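Local coordinates for protein sensor histidine kinase PdtaS (PDB 2YKF) that probably acts, through these GAF and PAS sensing domains, as the sensor kinase of a mycobacterial two-component system that autophosphorylates on a histidine under nutrient deprivation, at residues A[40-46]-A[125-131]; A[31-36]-A[57-63]; A[224-230]-A[252-256]; A[202-206]-A[255-260]. The contacts are given in a common frame with arbitrary orientation. Where two conformers were deposited one is given. Numbering follows the deposited sequence.

Contact 1 (A[40-46]-A[125-131]); sequences ADYLMWV and VAVLTRH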
loop_
_atom_site.group_PDB
_atom_site.type_symbol
_atom_site.label_atom_id
_atom_site.label_comp_id
_atom_site.label_asym_id
_atom_site.label_seq_id
_atom_site.Cartn_x
_atom_site.Cartn_y
_atom_site.Cartn_z
ATOM N N ALA A 40 9.319 6.452 -7.216
ATOM C CA ALA A 40 9.628 7.870 -7.428
ATOM C C ALA A 40 8.569 8.755 -6.887
ATOM O O ALA A 40 7.359 8.382 -6.873
ATOM C CB ALA A 40 9.824 8.142 -9.016
ATOM N N ASP A 41 8.974 9.985 -6.527
ATOM C CA ASP A 41 8.057 11.044 -6.236
ATOM C C ASP A 41 7.508 11.745 -7.494
ATOM O O ASP A 41 8.227 11.885 -8.505
ATOM C CB ASP A 41 8.799 12.121 -5.420
ATOM C CG ASP A 41 9.280 11.615 -4.122
ATOM O OD1 ASP A 41 8.436 11.657 -3.197
ATOM O OD2 ASP A 41 10.484 11.217 -3.994
ATOM N N TYR A 42 6.243 12.204 -7.466
ATOM C CA TYR A 42 5.783 13.058 -8.603
ATOM C C TYR A 42 5.218 14.325 -8.063
ATOM O O TYR A 42 4.540 14.331 -6.964
ATOM C CB TYR A 42 4.660 12.357 -9.425
ATOM C CG TYR A 42 5.201 11.267 -10.330
ATOM C CD1 TYR A 42 5.432 9.972 -9.846
ATOM C CD2 TYR A 42 5.518 11.555 -11.692
ATOM C CE1 TYR A 42 6.002 8.990 -10.668
ATOM C CE2 TYR A 42 6.048 10.609 -12.519
ATOM C CZ TYR A 42 6.252 9.308 -12.022
ATOM O OH TYR A 42 6.730 8.365 -12.875
ATOM N N LEU A 43 5.383 15.399 -8.830
ATOM C CA LEU A 43 4.713 16.621 -8.523
ATOM C C LEU A 43 3.875 16.964 -9.737
ATOM O O LEU A 43 4.304 16.696 -10.807
ATOM C CB LEU A 43 5.734 17.715 -8.276
ATOM C CG LEU A 43 6.209 17.996 -6.851
ATOM C CD1 LEU A 43 6.589 16.843 -6.053
ATOM C CD2 LEU A 43 7.374 19.005 -6.908
ATOM N N MET A 44 2.720 17.586 -9.552
ATOM C CA MET A 44 1.896 18.011 -10.667
ATOM C C MET A 44 1.926 19.538 -10.763
ATOM O O MET A 44 1.632 20.219 -9.813
ATOM C CB MET A 44 0.454 17.587 -10.470
ATOM C CG MET A 44 -0.440 18.025 -11.643
ATOM S SD MET A 44 -2.193 17.570 -11.367
ATOM C CE MET A 44 -2.045 15.927 -12.007
ATOM N N TRP A 45 2.245 20.047 -11.948
ATOM C CA TRP A 45 2.378 21.516 -12.167
ATOM C C TRP A 45 1.351 21.979 -13.164
ATOM O O TRP A 45 1.109 21.276 -14.162
ATOM C CB TRP A 45 3.747 21.819 -12.755
ATOM C CG TRP A 45 4.851 21.445 -11.834
ATOM C CD1 TRP A 45 5.548 20.304 -11.804
ATOM C CD2 TRP A 45 5.368 22.267 -10.822
ATOM N NE1 TRP A 45 6.488 20.328 -10.789
ATOM C CE2 TRP A 45 6.405 21.552 -10.182
ATOM C CE3 TRP A 45 5.098 23.573 -10.423
ATOM C CZ2 TRP A 45 7.169 22.105 -9.130
ATOM C CZ3 TRP A 45 5.842 24.115 -9.355
ATOM C CH2 TRP A 45 6.841 23.375 -8.721
ATOM N N VAL A 46 0.695 23.107 -12.864
ATOM C CA VAL A 46 -0.180 23.794 -13.831
ATOM C C VAL A 46 0.414 25.202 -14.155
ATOM O O VAL A 46 1.341 25.654 -13.448
ATOM C CB VAL A 46 -1.670 23.890 -13.401
ATOM C CG1 VAL A 46 -2.324 22.427 -13.282
ATOM C CG2 VAL A 46 -1.876 24.710 -12.071
ATOM N N VAL A 125 -2.487 19.897 -20.235
ATOM C CA VAL A 125 -3.163 20.576 -19.108
ATOM C C VAL A 125 -2.384 20.605 -17.804
ATOM O O VAL A 125 -2.715 21.397 -16.886
ATOM C CB VAL A 125 -4.602 20.068 -18.885
ATOM C CG1 VAL A 125 -5.442 20.309 -20.120
ATOM C CG2 VAL A 125 -4.603 18.518 -18.529
ATOM N N ALA A 126 -1.366 19.766 -17.704
ATOM C CA ALA A 126 -0.480 19.767 -16.557
ATOM C C ALA A 126 0.786 19.110 -16.961
ATOM O O ALA A 126 0.838 18.436 -17.987
ATOM C CB ALA A 126 -1.129 18.985 -15.286
ATOM N N VAL A 127 1.814 19.291 -16.145
ATOM C CA VAL A 127 3.084 18.588 -16.307
ATOM C C VAL A 127 3.526 17.919 -14.983
ATOM O O VAL A 127 3.418 18.519 -13.929
ATOM C CB VAL A 127 4.186 19.573 -16.748
ATOM C CG1 VAL A 127 5.492 18.866 -16.827
ATOM C CG2 VAL A 127 3.811 20.126 -18.135
ATOM N N LEU A 128 4.017 16.698 -15.062
ATOM C CA LEU A 128 4.490 15.953 -13.893
ATOM C C LEU A 128 5.934 16.096 -13.870
ATOM O O LEU A 128 6.563 15.947 -14.923
ATOM C CB LEU A 128 4.210 14.454 -14.112
ATOM C CG LEU A 128 2.719 14.068 -14.292
ATOM C CD1 LEU A 128 2.620 12.569 -14.392
ATOM C CD2 LEU A 128 1.906 14.524 -13.087
ATOM N N THR A 129 6.508 16.358 -12.705
ATOM C CA THR A 129 7.964 16.109 -12.561
ATOM C C THR A 129 8.180 14.885 -11.693
ATOM O O THR A 129 7.462 14.706 -10.675
ATOM C CB THR A 129 8.689 17.343 -11.986
ATOM O OG1 THR A 129 8.039 17.766 -10.756
ATOM C CG2 THR A 129 8.676 18.528 -13.084
ATOM N N ARG A 130 9.095 14.015 -12.129
ATOM C CA ARG A 130 9.459 12.816 -11.404
ATOM C C ARG A 130 10.811 13.030 -10.648
ATOM O O ARG A 130 11.776 13.556 -11.230
ATOM C CB ARG A 130 9.579 11.660 -12.402
ATOM C CG ARG A 130 9.949 10.283 -11.858
ATOM C CD ARG A 130 10.002 9.230 -13.034
ATOM N NE ARG A 130 10.503 7.870 -12.659
ATOM C CZ ARG A 130 10.397 6.765 -13.432
ATOM N NH1 ARG A 130 9.795 6.815 -14.624
ATOM N NH2 ARG A 130 10.866 5.590 -13.009
ATOM N N HIS A 131 10.882 12.672 -9.371
ATOM C CA HIS A 131 12.105 12.889 -8.612
ATOM C C HIS A 131 12.417 11.589 -7.941
ATOM O O HIS A 131 11.500 10.940 -7.401
ATOM C CB HIS A 131 11.860 13.941 -7.554
ATOM C CG HIS A 131 11.234 15.206 -8.065
ATOM N ND1 HIS A 131 11.865 16.429 -7.983
ATOM C CD2 HIS A 131 10.000 15.451 -8.569
ATOM C CE1 HIS A 131 11.055 17.369 -8.453
ATOM N NE2 HIS A 131 9.911 16.801 -8.798
#

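Contact 2 (A[31-36]-A[57-63]); sequences WQLLAD and AQCRPNT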
loop_
_atom_site.group_PDB
_atom_site.type_symbol
_atom_site.label_atom_id
_atom_site.label_comp_id
_atom_site.label_asym_id
_atom_site.label_seq_id
_atom_site.Cartn_x
_atom_site.Cartn_y
_atom_site.Cartn_z
ATOM N N TRP A 31 -2.652 8.275 -9.296
ATOM C CA TRP A 31 -1.227 8.245 -9.544
ATOM C C TRP A 31 -0.404 7.638 -8.376
ATOM O O TRP A 31 0.808 7.492 -8.509
ATOM C CB TRP A 31 -0.731 9.664 -9.880
ATOM C CG TRP A 31 -0.771 10.607 -8.751
ATOM C CD1 TRP A 31 -1.415 10.482 -7.502
ATOM C CD2 TRP A 31 -0.153 11.885 -8.759
ATOM N NE1 TRP A 31 -1.205 11.645 -6.770
ATOM C CE2 TRP A 31 -0.439 12.512 -7.535
ATOM C CE3 TRP A 31 0.619 12.585 -9.732
ATOM C CZ2 TRP A 31 0.049 13.832 -7.244
ATOM C CZ3 TRP A 31 1.133 13.824 -9.421
ATOM C CH2 TRP A 31 0.838 14.439 -8.200
ATOM N N GLN A 32 -1.024 7.240 -7.249
ATOM C CA GLN A 32 -0.254 6.391 -6.319
ATOM C C GLN A 32 0.399 5.189 -7.056
ATOM O O GLN A 32 1.527 4.783 -6.770
ATOM C CB GLN A 32 -1.102 5.895 -5.107
ATOM C CG GLN A 32 -0.153 5.198 -3.999
ATOM C CD GLN A 32 0.812 6.207 -3.385
ATOM O OE1 GLN A 32 0.404 7.289 -2.916
ATOM N NE2 GLN A 32 2.104 5.906 -3.458
ATOM N N LEU A 33 -0.363 4.545 -7.942
ATOM C CA LEU A 33 0.118 3.408 -8.692
ATOM C C LEU A 33 1.359 3.811 -9.537
ATOM O O LEU A 33 2.363 3.138 -9.562
ATOM C CB LEU A 33 -0.991 2.913 -9.631
ATOM C CG LEU A 33 -0.579 1.853 -10.628
ATOM C CD1 LEU A 33 0.003 0.616 -9.921
ATOM C CD2 LEU A 33 -1.846 1.469 -11.542
ATOM N N LEU A 34 1.303 4.968 -10.185
ATOM C CA LEU A 34 2.483 5.439 -10.912
ATOM C C LEU A 34 3.725 5.684 -10.009
ATOM O O LEU A 34 4.820 5.217 -10.337
ATOM C CB LEU A 34 2.075 6.714 -11.676
ATOM C CG LEU A 34 3.196 7.389 -12.454
ATOM C CD1 LEU A 34 3.742 6.469 -13.599
ATOM C CD2 LEU A 34 2.637 8.710 -13.002
ATOM N N ALA A 35 3.547 6.373 -8.863
ATOM C CA ALA A 35 4.646 6.654 -7.915
ATOM C C ALA A 35 5.210 5.312 -7.401
ATOM O O ALA A 35 6.443 5.116 -7.392
ATOM C CB ALA A 35 4.152 7.495 -6.751
ATOM N N ASP A 36 4.323 4.343 -7.123
ATOM C CA ASP A 36 4.806 3.040 -6.638
ATOM C C ASP A 36 5.596 2.259 -7.705
ATOM O O ASP A 36 6.643 1.636 -7.402
ATOM C CB ASP A 36 3.666 2.156 -6.189
ATOM C CG ASP A 36 2.993 2.681 -4.847
ATOM O OD1 ASP A 36 3.548 3.636 -4.251
ATOM O OD2 ASP A 36 1.943 2.136 -4.438
ATOM N N ALA A 57 -0.295 19.341 -6.710
ATOM C CA ALA A 57 -0.439 18.001 -6.093
ATOM C C ALA A 57 0.884 17.358 -6.059
ATOM O O ALA A 57 1.798 17.725 -6.835
ATOM C CB ALA A 57 -1.473 17.077 -6.836
ATOM N N GLN A 58 1.023 16.379 -5.145
ATOM C CA GLN A 58 2.270 15.729 -4.970
ATOM C C GLN A 58 2.001 14.298 -4.475
ATOM O O GLN A 58 1.062 14.077 -3.648
ATOM C CB GLN A 58 3.020 16.482 -3.855
ATOM C CG GLN A 58 4.340 15.755 -3.369
ATOM C CD GLN A 58 5.088 16.652 -2.368
ATOM O OE1 GLN A 58 4.558 17.674 -1.936
ATOM N NE2 GLN A 58 6.308 16.283 -2.023
ATOM N N CYS A 59 2.754 13.346 -4.944
ATOM C CA CYS A 59 2.669 11.978 -4.420
ATOM C C CYS A 59 4.041 11.444 -4.046
ATOM O O CYS A 59 5.017 11.732 -4.749
ATOM C CB CYS A 59 2.040 11.058 -5.487
ATOM S SG CYS A 59 1.397 9.469 -4.886
ATOM N N ARG A 60 4.144 10.656 -2.999
ATOM C CA ARG A 60 5.374 9.940 -2.778
ATOM C C ARG A 60 5.209 8.455 -3.039
ATOM O O ARG A 60 4.144 7.909 -2.823
ATOM C CB ARG A 60 5.868 10.143 -1.327
ATOM C CG ARG A 60 5.953 11.629 -0.947
ATOM C CD ARG A 60 6.573 11.809 0.458
ATOM N NE ARG A 60 6.887 13.253 0.594
ATOM C CZ ARG A 60 6.061 14.141 1.104
ATOM N NH1 ARG A 60 4.864 13.755 1.550
ATOM N NH2 ARG A 60 6.439 15.406 1.230
ATOM N N PRO A 61 6.297 7.756 -3.387
ATOM C CA PRO A 61 6.154 6.301 -3.558
ATOM C C PRO A 61 6.017 5.558 -2.206
ATOM O O PRO A 61 6.630 5.954 -1.211
ATOM C CB PRO A 61 7.476 5.906 -4.218
ATOM C CG PRO A 61 8.489 6.946 -3.711
ATOM C CD PRO A 61 7.696 8.211 -3.444
ATOM N N ASN A 62 5.175 4.511 -2.165
ATOM C CA ASN A 62 5.158 3.661 -0.993
ATOM C C ASN A 62 6.144 2.533 -1.070
ATOM O O ASN A 62 6.357 1.886 -0.066
ATOM C CB ASN A 62 3.745 3.099 -0.746
ATOM C CG ASN A 62 2.809 4.192 -0.183
ATOM O OD1 ASN A 62 3.276 5.196 0.363
ATOM N ND2 ASN A 62 1.541 3.991 -0.281
ATOM N N THR A 63 6.745 2.322 -2.234
ATOM C CA THR A 63 7.652 1.186 -2.454
ATOM C C THR A 63 9.138 1.611 -2.313
ATOM O O THR A 63 10.022 0.802 -2.510
ATOM C CB THR A 63 7.480 0.705 -3.889
ATOM O OG1 THR A 63 7.535 1.867 -4.734
ATOM C CG2 THR A 63 6.089 0.020 -4.052
HETATM O O HOH W 1 -1.668 12.489 -4.111
HETATM O O HOH W 2 1.291 8.980 -1.429
HETATM O O HOH W 3 0.729 2.063 -2.258
#

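Contact 3 (A[224-230]-A[252-256]); sequences LISDPFE and EVDAG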
loop_
_atom_site.group_PDB
_atom_site.type_symbol
_atom_site.label_atom_id
_atom_site.label_comp_id
_atom_site.label_asym_id
_atom_site.label_seq_id
_atom_site.Cartn_x
_atom_site.Cartn_y
_atom_site.Cartn_z
ATOM N N LEU A 224 -10.069 -21.896 -11.492
ATOM C CA LEU A 224 -9.858 -21.756 -10.034
ATOM C C LEU A 224 -11.027 -21.118 -9.427
ATOM O O LEU A 224 -11.282 -21.337 -8.240
ATOM C CB LEU A 224 -8.592 -20.912 -9.691
ATOM C CG LEU A 224 -7.289 -21.456 -10.315
ATOM C CD1 LEU A 224 -6.169 -20.474 -10.068
ATOM C CD2 LEU A 224 -6.934 -22.847 -9.790
ATOM N N ILE A 225 -11.735 -20.304 -10.231
ATOM C CA ILE A 225 -12.812 -19.456 -9.751
ATOM C C ILE A 225 -13.998 -20.298 -9.336
ATOM O O ILE A 225 -14.419 -21.182 -10.083
ATOM C CB ILE A 225 -13.209 -18.406 -10.785
ATOM C CG1 ILE A 225 -12.067 -17.389 -10.909
ATOM C CG2 ILE A 225 -14.544 -17.658 -10.383
ATOM C CD1 ILE A 225 -12.212 -16.505 -12.141
ATOM N N SER A 226 -14.491 -20.050 -8.126
ATOM C CA SER A 226 -15.501 -20.941 -7.485
ATOM C C SER A 226 -16.881 -20.844 -8.139
ATOM O O SER A 226 -17.513 -21.869 -8.407
ATOM C CB SER A 226 -15.638 -20.651 -5.975
ATOM O OG SER A 226 -14.387 -20.878 -5.288
ATOM N N ASP A 227 -17.375 -19.627 -8.327
ATOM C CA ASP A 227 -18.686 -19.456 -8.942
ATOM C C ASP A 227 -18.588 -19.518 -10.482
ATOM O O ASP A 227 -17.853 -18.734 -11.092
ATOM C CB ASP A 227 -19.297 -18.141 -8.457
ATOM C CG ASP A 227 -20.705 -17.874 -9.060
ATOM O OD1 ASP A 227 -20.817 -17.505 -10.225
ATOM O OD2 ASP A 227 -21.686 -18.013 -8.322
ATOM N N PRO A 228 -19.343 -20.440 -11.121
ATOM C CA PRO A 228 -19.172 -20.589 -12.586
ATOM C C PRO A 228 -19.639 -19.318 -13.356
ATOM O O PRO A 228 -19.154 -19.063 -14.459
ATOM C CB PRO A 228 -20.031 -21.836 -12.930
ATOM C CG PRO A 228 -21.192 -21.808 -11.912
ATOM C CD PRO A 228 -20.523 -21.185 -10.601
ATOM N N PHE A 229 -20.532 -18.502 -12.799
ATOM C CA PHE A 229 -20.861 -17.225 -13.491
ATOM C C PHE A 229 -19.687 -16.211 -13.448
ATOM O O PHE A 229 -19.431 -15.484 -14.398
ATOM C CB PHE A 229 -22.125 -16.584 -12.876
ATOM C CG PHE A 229 -23.403 -17.403 -13.111
ATOM C CD1 PHE A 229 -23.993 -17.433 -14.380
ATOM C CD2 PHE A 229 -24.003 -18.098 -12.078
ATOM C CE1 PHE A 229 -25.181 -18.166 -14.603
ATOM C CE2 PHE A 229 -25.187 -18.817 -12.292
ATOM C CZ PHE A 229 -25.765 -18.858 -13.570
ATOM N N GLU A 230 -19.037 -16.127 -12.297
ATOM C CA GLU A 230 -17.936 -15.167 -12.111
ATOM C C GLU A 230 -16.817 -15.654 -13.013
ATOM O O GLU A 230 -16.086 -14.849 -13.550
ATOM C CB GLU A 230 -17.481 -15.226 -10.613
ATOM C CG GLU A 230 -18.585 -14.790 -9.717
ATOM C CD GLU A 230 -18.154 -14.328 -8.339
ATOM O OE1 GLU A 230 -17.016 -14.640 -7.881
ATOM O OE2 GLU A 230 -19.001 -13.655 -7.716
ATOM N N GLU A 252 -13.847 -8.556 -7.078
ATOM C CA GLU A 252 -13.530 -9.457 -5.991
ATOM C C GLU A 252 -13.976 -10.856 -6.385
ATOM O O GLU A 252 -15.128 -11.070 -6.835
ATOM C CB GLU A 252 -14.232 -8.974 -4.736
ATOM C CG GLU A 252 -14.062 -9.873 -3.552
ATOM C CD GLU A 252 -14.879 -9.416 -2.329
ATOM O OE1 GLU A 252 -14.998 -8.205 -2.049
ATOM O OE2 GLU A 252 -15.374 -10.287 -1.632
ATOM N N VAL A 253 -13.073 -11.830 -6.281
ATOM C CA VAL A 253 -13.420 -13.157 -6.710
ATOM C C VAL A 253 -13.041 -14.172 -5.609
ATOM O O VAL A 253 -11.920 -14.122 -5.146
ATOM C CB VAL A 253 -12.587 -13.629 -7.922
ATOM C CG1 VAL A 253 -13.456 -14.317 -8.852
ATOM C CG2 VAL A 253 -11.872 -12.515 -8.637
ATOM N N ASP A 254 -13.913 -15.156 -5.361
ATOM C CA ASP A 254 -13.593 -16.358 -4.570
ATOM C C ASP A 254 -13.040 -17.466 -5.453
ATOM O O ASP A 254 -13.607 -17.743 -6.497
ATOM C CB ASP A 254 -14.859 -16.862 -3.851
ATOM C CG ASP A 254 -15.276 -15.962 -2.680
ATOM O OD1 ASP A 254 -14.604 -14.920 -2.317
ATOM O OD2 ASP A 254 -16.332 -16.282 -2.119
ATOM N N ALA A 255 -11.939 -18.078 -5.020
ATOM C CA ALA A 255 -11.318 -19.162 -5.711
ATOM C C ALA A 255 -10.622 -20.041 -4.706
ATOM O O ALA A 255 -9.685 -19.590 -3.989
ATOM C CB ALA A 255 -10.287 -18.643 -6.691
ATOM N N GLY A 256 -11.001 -21.312 -4.667
ATOM C CA GLY A 256 -10.170 -22.276 -3.913
ATOM C C GLY A 256 -10.078 -22.028 -2.419
ATOM O O GLY A 256 -9.029 -22.332 -1.788
HETATM O O HOH W 4 -16.135 -17.222 -7.221
#

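Contact 4 (A[202-206]-A[255-260]); sequences AYHRM and AGGATV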
loop_
_atom_site.group_PDB
_atom_site.type_symbol
_atom_site.label_atom_id
_atom_site.label_comp_id
_atom_site.label_asym_id
_atom_site.label_seq_id
_atom_site.Cartn_x
_atom_site.Cartn_y
_atom_site.Cartn_z
ATOM N N ALA A 202 -0.738 -15.279 -4.333
ATOM C CA ALA A 202 -2.157 -15.241 -4.372
ATOM C C ALA A 202 -2.704 -16.371 -5.248
ATOM O O ALA A 202 -3.644 -17.062 -4.853
ATOM C CB ALA A 202 -2.647 -13.858 -4.861
ATOM N N TYR A 203 -2.143 -16.564 -6.443
ATOM C CA TYR A 203 -2.647 -17.690 -7.313
ATOM C C TYR A 203 -2.451 -19.056 -6.655
ATOM O O TYR A 203 -3.277 -19.950 -6.862
ATOM C CB TYR A 203 -1.981 -17.677 -8.715
ATOM C CG TYR A 203 -2.800 -16.842 -9.701
ATOM C CD1 TYR A 203 -2.787 -15.418 -9.657
ATOM C CD2 TYR A 203 -3.636 -17.459 -10.610
ATOM C CE1 TYR A 203 -3.598 -14.651 -10.520
ATOM C CE2 TYR A 203 -4.472 -16.687 -11.481
ATOM C CZ TYR A 203 -4.438 -15.325 -11.442
ATOM O OH TYR A 203 -5.255 -14.622 -12.305
ATOM N N HIS A 204 -1.369 -19.251 -5.888
ATOM C CA HIS A 204 -1.237 -20.532 -5.133
ATOM C C HIS A 204 -2.338 -20.718 -4.081
ATOM O O HIS A 204 -2.918 -21.811 -3.952
ATOM C CB HIS A 204 0.133 -20.641 -4.406
ATOM C CG HIS A 204 1.279 -20.770 -5.321
ATOM N ND1 HIS A 204 2.549 -20.369 -4.978
ATOM C CD2 HIS A 204 1.357 -21.249 -6.592
ATOM C CE1 HIS A 204 3.359 -20.564 -6.008
ATOM N NE2 HIS A 204 2.656 -21.104 -6.999
ATOM N N ARG A 205 -2.654 -19.663 -3.350
ATOM C CA ARG A 205 -3.719 -19.767 -2.347
ATOM C C ARG A 205 -5.009 -20.089 -3.069
ATOM O O ARG A 205 -5.869 -20.772 -2.506
ATOM C CB ARG A 205 -3.896 -18.427 -1.575
ATOM C CG ARG A 205 -2.708 -18.052 -0.651
ATOM C CD ARG A 205 -2.301 -19.381 0.241
ATOM N NE ARG A 205 -0.931 -19.251 0.049
ATOM C CZ ARG A 205 -0.067 -19.952 -0.615
ATOM N NH1 ARG A 205 -0.067 -21.289 -0.853
ATOM N NH2 ARG A 205 0.971 -19.256 -0.751
ATOM N N MET A 206 -5.174 -19.527 -4.296
ATOM C CA MET A 206 -6.391 -19.767 -5.100
ATOM C C MET A 206 -6.470 -21.200 -5.696
ATOM O O MET A 206 -7.491 -21.571 -6.289
ATOM C CB MET A 206 -6.461 -18.767 -6.257
ATOM C CG MET A 206 -6.878 -17.322 -5.940
ATOM S SD MET A 206 -6.321 -16.240 -7.325
ATOM C CE MET A 206 -7.838 -16.350 -8.223
ATOM N N ALA A 255 -11.939 -18.078 -5.020
ATOM C CA ALA A 255 -11.318 -19.162 -5.711
ATOM C C ALA A 255 -10.622 -20.041 -4.706
ATOM O O ALA A 255 -9.685 -19.590 -3.989
ATOM C CB ALA A 255 -10.287 -18.643 -6.691
ATOM N N GLY A 256 -11.001 -21.312 -4.667
ATOM C CA GLY A 256 -10.170 -22.276 -3.913
ATOM C C GLY A 256 -10.078 -22.028 -2.419
ATOM O O GLY A 256 -9.029 -22.332 -1.788
ATOM N N GLY A 257 -11.150 -21.489 -1.827
ATOM C CA GLY A 257 -11.099 -21.113 -0.403
ATOM C C GLY A 257 -10.532 -19.704 -0.150
ATOM O O GLY A 257 -10.751 -19.178 0.901
ATOM N N ALA A 258 -9.815 -19.117 -1.137
ATOM C CA ALA A 258 -9.221 -17.768 -1.046
ATOM C C ALA A 258 -10.151 -16.718 -1.678
ATOM O O ALA A 258 -11.065 -17.077 -2.394
ATOM C CB ALA A 258 -7.877 -17.764 -1.791
ATOM N N THR A 259 -9.961 -15.439 -1.363
ATOM C CA THR A 259 -10.703 -14.343 -1.985
ATOM C C THR A 259 -9.632 -13.364 -2.418
ATOM O O THR A 259 -8.768 -12.981 -1.600
ATOM C CB THR A 259 -11.632 -13.618 -1.003
ATOM O OG1 THR A 259 -12.575 -14.566 -0.494
ATOM C CG2 THR A 259 -12.434 -12.412 -1.724
ATOM N N VAL A 260 -9.604 -13.037 -3.700
ATOM C CA VAL A 260 -8.668 -12.040 -4.170
ATOM C C VAL A 260 -9.406 -10.810 -4.718
ATOM O O VAL A 260 -10.578 -10.913 -5.176
ATOM C CB VAL A 260 -7.701 -12.592 -5.203
ATOM C CG1 VAL A 260 -6.821 -13.654 -4.596
ATOM C CG2 VAL A 260 -8.493 -13.175 -6.430
#

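Contact 1 (A[40-46]-A[125-131])
At Val125, near the start of strand 123-131, the chain makes a classic beta bulge: it and Ala126 both face Val118. Ala126 then packs its CB against Met44 CG (3.8 Å). From Val127 on, the pairing with 41-46 is regular and antiparallel: the segment axes come within 4.6 Å at 156°. Val127 and Trp45 exchange two backbone hydrogen bonds (Trp45 N to Val127 O 2.8 Å, Val127 N to Trp45 O 2.9 Å). Leu128, in a non-hydrogen-bonded pair with Met44, sets its CB 4.0 Å from Tyr42 CD2. Thr129 and Leu43 bond likewise (Leu43 N to Thr129 O and Thr129 N to Leu43 O, both 2.9 Å), and Thr129 OG1 accepts from Trp45 NE1 (3.0 Å) while hydrogen-bonding His131 NE2 (2.9 Å). Arg130 crosses the face of the Tyr42 ring, an off-centre CH-pi contact with CG 4.3 Å from the centroid. His131 closes the ladder with Asp41 (His131 N to Asp41 O 2.9 Å; Asp41 N to His131 O 2.8 Å). In the GAF sheet 41-47 also pairs with 53-59, and 123-131 with 114-120. Helix 18-38 covers the Tyr42, Met44 and Arg130 face, helix 83-90 the Trp45, Val127 and Thr129 face.

Contact 2 (A[31-36]-A[57-63])
The 31-36 helix segment crosses the 57-59 strand at 47° with axes 9.3 Å apart, then draws nearer to the loop that follows: the CA atoms of Gln32 and Cys59 are 6.6 Å apart, those of Ala35 and Pro61 only 4.6 Å. At the wide end Trp31 fills the gap. Its indole carries Cys59 over one face, with CB 3.7 Å and SG 4.2 Å from the centroid of the five-membered ring, a CH-pi and a sulfur-aromatic contact, while CZ2 reaches Ala57 CB at 3.6 Å. A water joins Trp31 NE1 (2.8 Å) to Gln58 O (3.2 Å). At the narrow end Pro61 CB comes to 3.4 Å from Ala35 O, and the small Ala35 side chain fits against the other segment, its CB 3.9 Å from Cys59 SG. Polar side chains fasten the loop: Gln32 NE2 donates to Arg60 O (2.9 Å) and, within the helix, to Asp36 OD1 (2.8 Å), which also accepts from Asn62 N (2.8 Å). Thr63 OG1 donates to Asp36 O (2.8 Å). Arg60 hydrogen-bonds Val68 O of its own chain and also Asn198 of the second subunit; Asn62 bonds Asp181 of the second subunit. Helix 18-38 thus lies on the GAF sheet, held to strand 53-59, with Leu34 packing on helix 143-161 and Leu33 on strand 258-269 of the PAS-like domain.

Contact 3 (A[224-230]-A[252-256])
Ile225 lays its side chain beside Val253, CG2 to CG1 at 3.8 Å, one of two apolar side-chain contacts in an interface that is only partly buried; Ile225 also touches Ala231 and Val234 of helix 228-243, so it wedges between helix and strand. Nearby, Leu224 CB meets Ala255 CB at 4.1 Å. The main polar tie is Ser226 N to Asp254 O, 3.0 Å and nearly straight (174°). Ser226 OG adds two weak bonds, one donated to Asp254 O (3.4 Å) and one accepted from Gly256 N (3.5 Å), so the hydroxyl reaches just past the end of the strand. Asp227 turns to its own helix: it is the N-cap, and its OD1 accepts from Glu230 N (3.1 Å) and weakly from Phe229 N (2.8 Å). Glu230 points toward the strand, with OE1 3.7 Å from Val253 CG1, and one water binds Asp227 N (2.9 Å), Glu230 OE1 (2.8 Å) and Asp254 O (2.7 Å), linking the helix start to the strand backbone. The CA-to-CB bond of Glu252 points away from 224-230; its carboxylate forms a salt bridge with Arg174 of the second subunit. The topology is that of a PAS domain, in which a long helix, here 228-243, leads into the last three strands; this contact ties its start to edge strand 250-255.

Contact 4 (A[202-206]-A[255-260])
Met206 buries more area than any other residue here, 95 of the 299 Å². With chi1 m (-76°) and chi2 t (160°) its chain is extended about CB-CG, and chi3 of 93° bends CE between the two arms of the hairpin, 3.7 Å from Ala255 CB and 3.7 Å from Val260 CG2, with CG 4.3 Å from Ala258 CB. Val260 (chi1 m) also brings CG1 to 4.2 Å from Ala202 CB. Arg205, m at chi1 and chi2, sets CB 4.0 Å from Ala258 CB but leads its guanidinium to a salt bridge with Asp71 of the second subunit. At Gly256 a CB would lie 2.3 Å from Met206 O and phi is positive (64°), so packing and backbone both call for glycine. Ala255 N to Ala258 O and Ala258 N to Ala255 O, each 2.9 Å, close a type I' turn. This is a two-residue beta hairpin between strands 250-255 and 258-269 of the PAS-like domain's antiparallel sheet, against which the end of helix 197-205 packs.

The contacts form two pairs, one in each domain. Contacts 1 and 2, with centres 11 Å apart, belong to the GAF domain: strand 41-47 of contact 1 pairs with strand 53-59 of contact 2, and their segments alternate along the chain. Contacts 3 and 4, with centres about 9 Å apart, follow in the PAS-like domain, share Ala255 and Gly256, and meet on neighbouring strands 250-255 and 258-269. Contact 1 lies about 40 and 37 Å from contacts 3 and 4, centre to centre, and contact 2 about 31 and 28 Å. Each domain has its own five-stranded antiparallel sheet, while contacts 2, 3 and 4 all touch the second subunit, placing both sensing modules at the dimer interface.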